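Local coordinates for protein Uly1 (Catenovulum maritimum, PDB 7DRQ) that acts as a family 24 polysaccharide lyase that breaks down the algal polysaccharide ulvan and binds calcium ions, at residues 2-7 with 473-478; 419-424 with 433-438. One frame throughout, in Å; residues are numbered along the deposited sequence.

Overall arrangement
Neither contact is deep core: both are partly buried antiparallel strand pairs near the rim of the molecule, their centres about 12 Å apart, in neighbouring sheets of what is, by family, a beta-propeller. Contact 1 (2-7 with 473-478) joins the two ends of the chain within one sheet, whereas contact 2 (419-424 with 433-438) is a local hairpin at the edge of the other. Each carries a classic beta bulge. Polar side-chain pairing in contact 1 is carboxylate to amide; contact 2 has a salt bridge and a cation-pi stack on its more exposed face. The two meet mainly by packing, Ile2 and Leu4 against Val434 and Tyr435, with Gln475 touching Pro419.

Contact 1 (2-7 with 473-478); sequences IKLEHE and YLQIIN
Backbone hydrogen bonds tie Lys3 to Asn478 and His6 to Ile476, both hydrogen-bonded antiparallel pairs. Between them the register slips by one: Ile476 O accepts from Glu5 N at 2.8 Å and from His6 N at 3.3 Å, a classic beta bulge, with the second donor in the carbonyl plane on a lone pair. Strand 3-15 is the outermost strand, beside 469-478, of a sheet otherwise built from the C-terminal end of the chain, consistent with the Velcro closure of a beta-propeller. Two amides add side-chain bonds. Asn478 ND2 reaches Glu5 OE2 (2.8 Å) almost straight, at 170°, approaching from above the carboxylate plane, while Glu5 OE1 forms a salt bridge with Lys455. With Glu7 CG anti to its backbone N (chi1 -178°), Glu7 and Gln475 run side by side, and NE2 of Gln475 meets OE1 of Glu7 at 2.9 Å, the amide nearly perpendicular to the carboxylate. Apolar packing gathers around Ile477. Its CG2 presses on Ile2 CG2 at 3.5 Å, tighter than usual for two carbons; its CG1 meets Leu4 CD1 at 3.6 Å. On the other face, the CD1 methyl of Ile476 rests 4.0 Å from His6 CB.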
loop_
_atom_site.group_PDB
_atom_site.type_symbol
_atom_site.label_atom_id
_atom_site.label_comp_id
_atom_site.label_asym_id
_atom_site.label_seq_id
_atom_site.Cartn_x
_atom_site.Cartn_y
_atom_site.Cartn_z
ATOM N N ILE A 2 -13.202 20.501 11.819
ATOM C CA ILE A 2 -12.269 20.052 10.796
ATOM C C ILE A 2 -12.307 21.036 9.636
ATOM O O ILE A 2 -13.387 21.409 9.160
ATOM C CB ILE A 2 -12.632 18.628 10.354
ATOM C CG1 ILE A 2 -12.363 17.648 11.503
ATOM C CG2 ILE A 2 -11.880 18.253 9.096
ATOM C CD1 ILE A 2 -12.696 16.225 11.159
ATOM N N LYS A 3 -11.130 21.465 9.173
ATOM C CA LYS A 3 -11.041 22.589 8.246
ATOM C C LYS A 3 -10.072 22.275 7.117
ATOM O O LYS A 3 -8.952 21.818 7.366
ATOM C CB LYS A 3 -10.586 23.855 8.990
ATOM C CG LYS A 3 -10.723 25.154 8.217
ATOM C CD LYS A 3 -10.176 26.328 9.038
ATOM C CE LYS A 3 -8.791 26.757 8.564
ATOM N NZ LYS A 3 -7.923 27.245 9.686
ATOM N N LEU A 4 -10.503 22.532 5.882
ATOM C CA LEU A 4 -9.589 22.502 4.746
ATOM C C LEU A 4 -8.639 23.691 4.839
ATOM O O LEU A 4 -9.086 24.845 4.882
ATOM C CB LEU A 4 -10.376 22.541 3.434
ATOM C CG LEU A 4 -9.567 22.588 2.127
ATOM C CD1 LEU A 4 -8.631 21.368 2.001
ATOM C CD2 LEU A 4 -10.487 22.661 0.921
ATOM N N GLU A 5 -7.333 23.420 4.861
ATOM C CA GLU A 5 -6.326 24.471 4.994
ATOM C C GLU A 5 -5.627 24.820 3.688
ATOM O O GLU A 5 -5.310 25.991 3.461
ATOM C CB GLU A 5 -5.265 24.074 6.020
ATOM C CG GLU A 5 -5.813 23.912 7.424
ATOM C CD GLU A 5 -4.722 23.786 8.459
ATOM O OE1 GLU A 5 -3.625 23.292 8.116
ATOM O OE2 GLU A 5 -4.967 24.180 9.617
ATOM N N HIS A 6 -5.351 23.833 2.836
ATOM C CA HIS A 6 -4.594 24.063 1.614
ATOM C C HIS A 6 -5.096 23.144 0.512
ATOM O O HIS A 6 -5.485 22.003 0.774
ATOM C CB HIS A 6 -3.093 23.840 1.836
ATOM C CG HIS A 6 -2.498 24.747 2.869
ATOM N ND1 HIS A 6 -2.239 24.342 4.161
ATOM C CD2 HIS A 6 -2.125 26.047 2.803
ATOM C CE1 HIS A 6 -1.729 25.353 4.845
ATOM N NE2 HIS A 6 -1.654 26.401 4.045
ATOM N N GLU A 7 -5.072 23.644 -0.722
ATOM C CA GLU A 7 -5.409 22.847 -1.897
ATOM C C GLU A 7 -4.401 23.192 -2.984
ATOM O O GLU A 7 -4.301 24.354 -3.384
ATOM C CB GLU A 7 -6.840 23.124 -2.354
ATOM C CG GLU A 7 -7.260 22.304 -3.542
ATOM C CD GLU A 7 -8.753 22.099 -3.586
ATOM O OE1 GLU A 7 -9.175 21.087 -4.167
ATOM O OE2 GLU A 7 -9.501 22.959 -3.046
ATOM N N TYR A 473 -4.340 16.538 -7.239
ATOM C CA TYR A 473 -4.295 17.594 -6.251
ATOM C C TYR A 473 -3.851 17.013 -4.921
ATOM O O TYR A 473 -4.029 15.824 -4.651
ATOM C CB TYR A 473 -5.666 18.248 -6.054
ATOM C CG TYR A 473 -5.985 19.242 -7.133
ATOM C CD1 TYR A 473 -6.558 18.836 -8.323
ATOM C CD2 TYR A 473 -5.684 20.586 -6.968
ATOM C CE1 TYR A 473 -6.840 19.750 -9.327
ATOM C CE2 TYR A 473 -5.960 21.503 -7.961
ATOM C CZ TYR A 473 -6.534 21.079 -9.134
ATOM O OH TYR A 473 -6.811 21.998 -10.129
ATOM N N LEU A 474 -3.307 17.887 -4.085
ATOM C CA LEU A 474 -3.081 17.607 -2.678
ATOM C C LEU A 474 -3.972 18.515 -1.845
ATOM O O LEU A 474 -3.950 19.740 -2.024
ATOM C CB LEU A 474 -1.620 17.842 -2.295
ATOM C CG LEU A 474 -1.338 17.913 -0.785
ATOM C CD1 LEU A 474 -1.627 16.566 -0.110
ATOM C CD2 LEU A 474 0.116 18.352 -0.511
ATOM N N GLN A 475 -4.737 17.928 -0.928
ATOM C CA GLN A 475 -5.470 18.707 0.062
ATOM C C GLN A 475 -4.889 18.462 1.447
ATOM O O GLN A 475 -4.520 17.332 1.788
ATOM C CB GLN A 475 -6.964 18.378 0.059
ATOM C CG GLN A 475 -7.696 18.888 -1.182
ATOM C CD GLN A 475 -9.200 18.778 -1.059
ATOM O OE1 GLN A 475 -9.721 18.215 -0.092
ATOM N NE2 GLN A 475 -9.911 19.309 -2.052
ATOM N N ILE A 476 -4.777 19.530 2.232
ATOM C CA ILE A 476 -4.298 19.443 3.609
ATOM C C ILE A 476 -5.452 19.884 4.497
ATOM O O ILE A 476 -5.897 21.040 4.436
ATOM C CB ILE A 476 -3.035 20.277 3.845
ATOM C CG1 ILE A 476 -1.945 19.865 2.849
ATOM C CG2 ILE A 476 -2.514 20.076 5.268
ATOM C CD1 ILE A 476 -0.701 20.752 2.901
ATOM N N ILE A 477 -5.960 18.951 5.294
ATOM C CA ILE A 477 -7.173 19.141 6.072
ATOM C C ILE A 477 -6.806 18.959 7.537
ATOM O O ILE A 477 -6.251 17.923 7.924
ATOM C CB ILE A 477 -8.283 18.168 5.641
ATOM C CG1 ILE A 477 -8.765 18.481 4.212
ATOM C CG2 ILE A 477 -9.447 18.230 6.609
ATOM C CD1 ILE A 477 -9.570 17.328 3.565
ATOM N N ASN A 478 -7.082 19.979 8.341
ATOM C CA ASN A 478 -6.775 19.943 9.763
ATOM C C ASN A 478 -7.838 19.129 10.487
ATOM O O ASN A 478 -9.026 19.466 10.437
ATOM C CB ASN A 478 -6.712 21.368 10.318
ATOM C CG ASN A 478 -6.023 21.437 11.654
ATOM O OD1 ASN A 478 -6.269 20.614 12.532
ATOM N ND2 ASN A 478 -5.144 22.422 11.820
#

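Contact 2 (419-424 with 433-438); sequences PFVEQA and RVYYAP
Val421 and Tyr435 sit at the tight part of this contact, their CB atoms 3.8 Å apart on the face turned toward the neighbouring sheet, where Leu456 lies against Val421 and Ile477 against Tyr435. Beside them the Tyr435 ring brings CE2 to 3.6 Å from Pro419 O, and Pro419 CD packs on Ala437 CB. The backbone is as closely knit: Val421 O takes N-H groups from both Val434 and Tyr435, the first at 2.9 Å, which makes a classic beta bulge on the 433-436 strand.

The other face, with Phe420, Glu422, Arg433 and Tyr436 all partly exposed, is held by charge and stacking, whereas Val421 and Pro419 are buried. A bend at chi3 (-67°) turns NE of Arg433 toward Glu422; the guanidinium beyond it lies flat on Phe420, the planes 15° apart, the overlap off-centre with NH2 above the rim of the ring, a cation-pi contact with Arg433 CZ 4.3 Å from the ring centroid. In a salt bridge, NE (2.9 Å) and NH2 both bond side-on to OE1 of Glu422, NE from above the carboxylate plane and NH2 nearly along the C-O axis. NH1 stands 3.8 Å above the centre of the Tyr436 ring and also forms a salt bridge with Glu415. The two strands form the antiparallel hairpin that ends a four-stranded sheet, consistent with the outer edge of a beta-propeller blade.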
loop_
_atom_site.group_PDB
_atom_site.type_symbol
_atom_site.label_atom_id
_atom_site.label_comp_id
_atom_site.label_asym_id
_atom_site.label_seq_id
_atom_site.Cartn_x
_atom_site.Cartn_y
_atom_site.Cartn_z
ATOM N N PRO A 419 -14.672 15.207 -0.843
ATOM C CA PRO A 419 -14.133 14.548 0.355
ATOM C C PRO A 419 -15.054 14.711 1.559
ATOM O O PRO A 419 -15.615 15.782 1.801
ATOM C CB PRO A 419 -12.792 15.257 0.570
ATOM C CG PRO A 419 -12.393 15.707 -0.795
ATOM C CD PRO A 419 -13.694 16.118 -1.460
ATOM N N PHE A 420 -15.207 13.628 2.318
ATOM C CA PHE A 420 -15.890 13.680 3.598
ATOM C C PHE A 420 -15.026 12.980 4.633
ATOM O O PHE A 420 -14.198 12.133 4.296
ATOM C CB PHE A 420 -17.272 13.017 3.555
ATOM C CG PHE A 420 -17.233 11.526 3.365
ATOM C CD1 PHE A 420 -17.150 10.669 4.462
ATOM C CD2 PHE A 420 -17.294 10.972 2.097
ATOM C CE1 PHE A 420 -17.118 9.300 4.286
ATOM C CE2 PHE A 420 -17.265 9.594 1.918
ATOM C CZ PHE A 420 -17.177 8.761 3.014
ATOM N N VAL A 421 -15.258 13.329 5.897
ATOM C CA VAL A 421 -14.638 12.664 7.040
ATOM C C VAL A 421 -15.733 12.282 8.023
ATOM O O VAL A 421 -16.528 13.132 8.434
ATOM C CB VAL A 421 -13.599 13.551 7.745
ATOM C CG1 VAL A 421 -13.007 12.801 8.948
ATOM C CG2 VAL A 421 -12.505 14.000 6.776
ATOM N N GLU A 422 -15.777 11.009 8.399
ATOM C CA GLU A 422 -16.623 10.534 9.484
ATOM C C GLU A 422 -15.725 10.149 10.643
ATOM O O GLU A 422 -14.633 9.618 10.431
ATOM C CB GLU A 422 -17.459 9.338 9.052
ATOM C CG GLU A 422 -18.194 9.593 7.755
ATOM C CD GLU A 422 -19.687 9.577 7.916
ATOM O OE1 GLU A 422 -20.377 9.812 6.899
ATOM O OE2 GLU A 422 -20.172 9.321 9.049
ATOM N N GLN A 423 -16.167 10.425 11.862
ATOM C CA GLN A 423 -15.295 10.238 13.016
ATOM C C GLN A 423 -16.044 9.508 14.115
ATOM O O GLN A 423 -17.239 9.732 14.315
ATOM C CB GLN A 423 -14.775 11.601 13.503
ATOM C CG GLN A 423 -14.579 11.763 14.982
ATOM C CD GLN A 423 -14.322 13.219 15.349
ATOM O OE1 GLN A 423 -13.738 13.970 14.564
ATOM N NE2 GLN A 423 -14.771 13.625 16.528
ATOM N N ALA A 424 -15.338 8.620 14.809
ATOM C CA ALA A 424 -15.881 7.896 15.953
ATOM C C ALA A 424 -14.826 7.860 17.044
ATOM O O ALA A 424 -13.630 7.785 16.757
ATOM C CB ALA A 424 -16.289 6.458 15.589
ATOM N N ARG A 433 -20.659 12.370 10.743
ATOM C CA ARG A 433 -19.961 13.129 9.718
ATOM C C ARG A 433 -19.494 14.466 10.285
ATOM O O ARG A 433 -20.290 15.243 10.822
ATOM C CB ARG A 433 -20.833 13.364 8.488
ATOM C CG ARG A 433 -20.008 14.002 7.376
ATOM C CD ARG A 433 -20.601 13.799 6.011
ATOM N NE ARG A 433 -20.565 12.407 5.589
ATOM C CZ ARG A 433 -20.910 12.006 4.373
ATOM N NH1 ARG A 433 -21.310 12.897 3.473
ATOM N NH2 ARG A 433 -20.862 10.725 4.053
ATOM N N VAL A 434 -18.198 14.736 10.158
ATOM C CA VAL A 434 -17.590 15.929 10.732
ATOM C C VAL A 434 -16.919 16.803 9.686
ATOM O O VAL A 434 -16.416 17.882 10.025
ATOM C CB VAL A 434 -16.592 15.555 11.847
ATOM C CG1 VAL A 434 -17.340 15.057 13.086
ATOM C CG2 VAL A 434 -15.666 14.461 11.364
ATOM N N TYR A 435 -16.887 16.371 8.428
ATOM C CA TYR A 435 -16.389 17.199 7.338
ATOM C C TYR A 435 -17.036 16.742 6.043
ATOM O O TYR A 435 -17.142 15.542 5.784
ATOM C CB TYR A 435 -14.863 17.120 7.213
ATOM C CG TYR A 435 -14.319 17.930 6.060
ATOM C CD1 TYR A 435 -14.045 19.284 6.213
ATOM C CD2 TYR A 435 -14.089 17.346 4.819
ATOM C CE1 TYR A 435 -13.545 20.034 5.168
ATOM C CE2 TYR A 435 -13.593 18.093 3.755
ATOM C CZ TYR A 435 -13.322 19.442 3.945
ATOM O OH TYR A 435 -12.834 20.207 2.910
ATOM N N TYR A 436 -17.473 17.705 5.234
ATOM C CA TYR A 436 -17.927 17.400 3.883
ATOM C C TYR A 436 -17.707 18.645 3.044
ATOM O O TYR A 436 -18.265 19.703 3.360
ATOM C CB TYR A 436 -19.399 16.974 3.863
ATOM C CG TYR A 436 -19.870 16.418 2.528
ATOM C CD1 TYR A 436 -19.002 15.717 1.692
ATOM C CD2 TYR A 436 -21.186 16.590 2.107
ATOM C CE1 TYR A 436 -19.433 15.209 0.472
ATOM C CE2 TYR A 436 -21.626 16.085 0.891
ATOM C CZ TYR A 436 -20.747 15.396 0.076
ATOM O OH TYR A 436 -21.197 14.905 -1.133
ATOM N N ALA A 437 -16.872 18.524 2.012
ATOM C CA ALA A 437 -16.584 19.663 1.156
ATOM C C ALA A 437 -17.887 20.174 0.544
ATOM O O ALA A 437 -18.788 19.387 0.247
ATOM C CB ALA A 437 -15.603 19.277 0.052
ATOM N N PRO A 438 -18.005 21.483 0.342
ATOM C CA PRO A 438 -19.291 22.070 -0.040
ATOM C C PRO A 438 -19.611 21.924 -1.515
ATOM O O PRO A 438 -18.743 21.716 -2.365
ATOM C CB PRO A 438 -19.110 23.549 0.320
ATOM C CG PRO A 438 -17.649 23.786 0.096
ATOM C CD PRO A 438 -16.970 22.509 0.571
#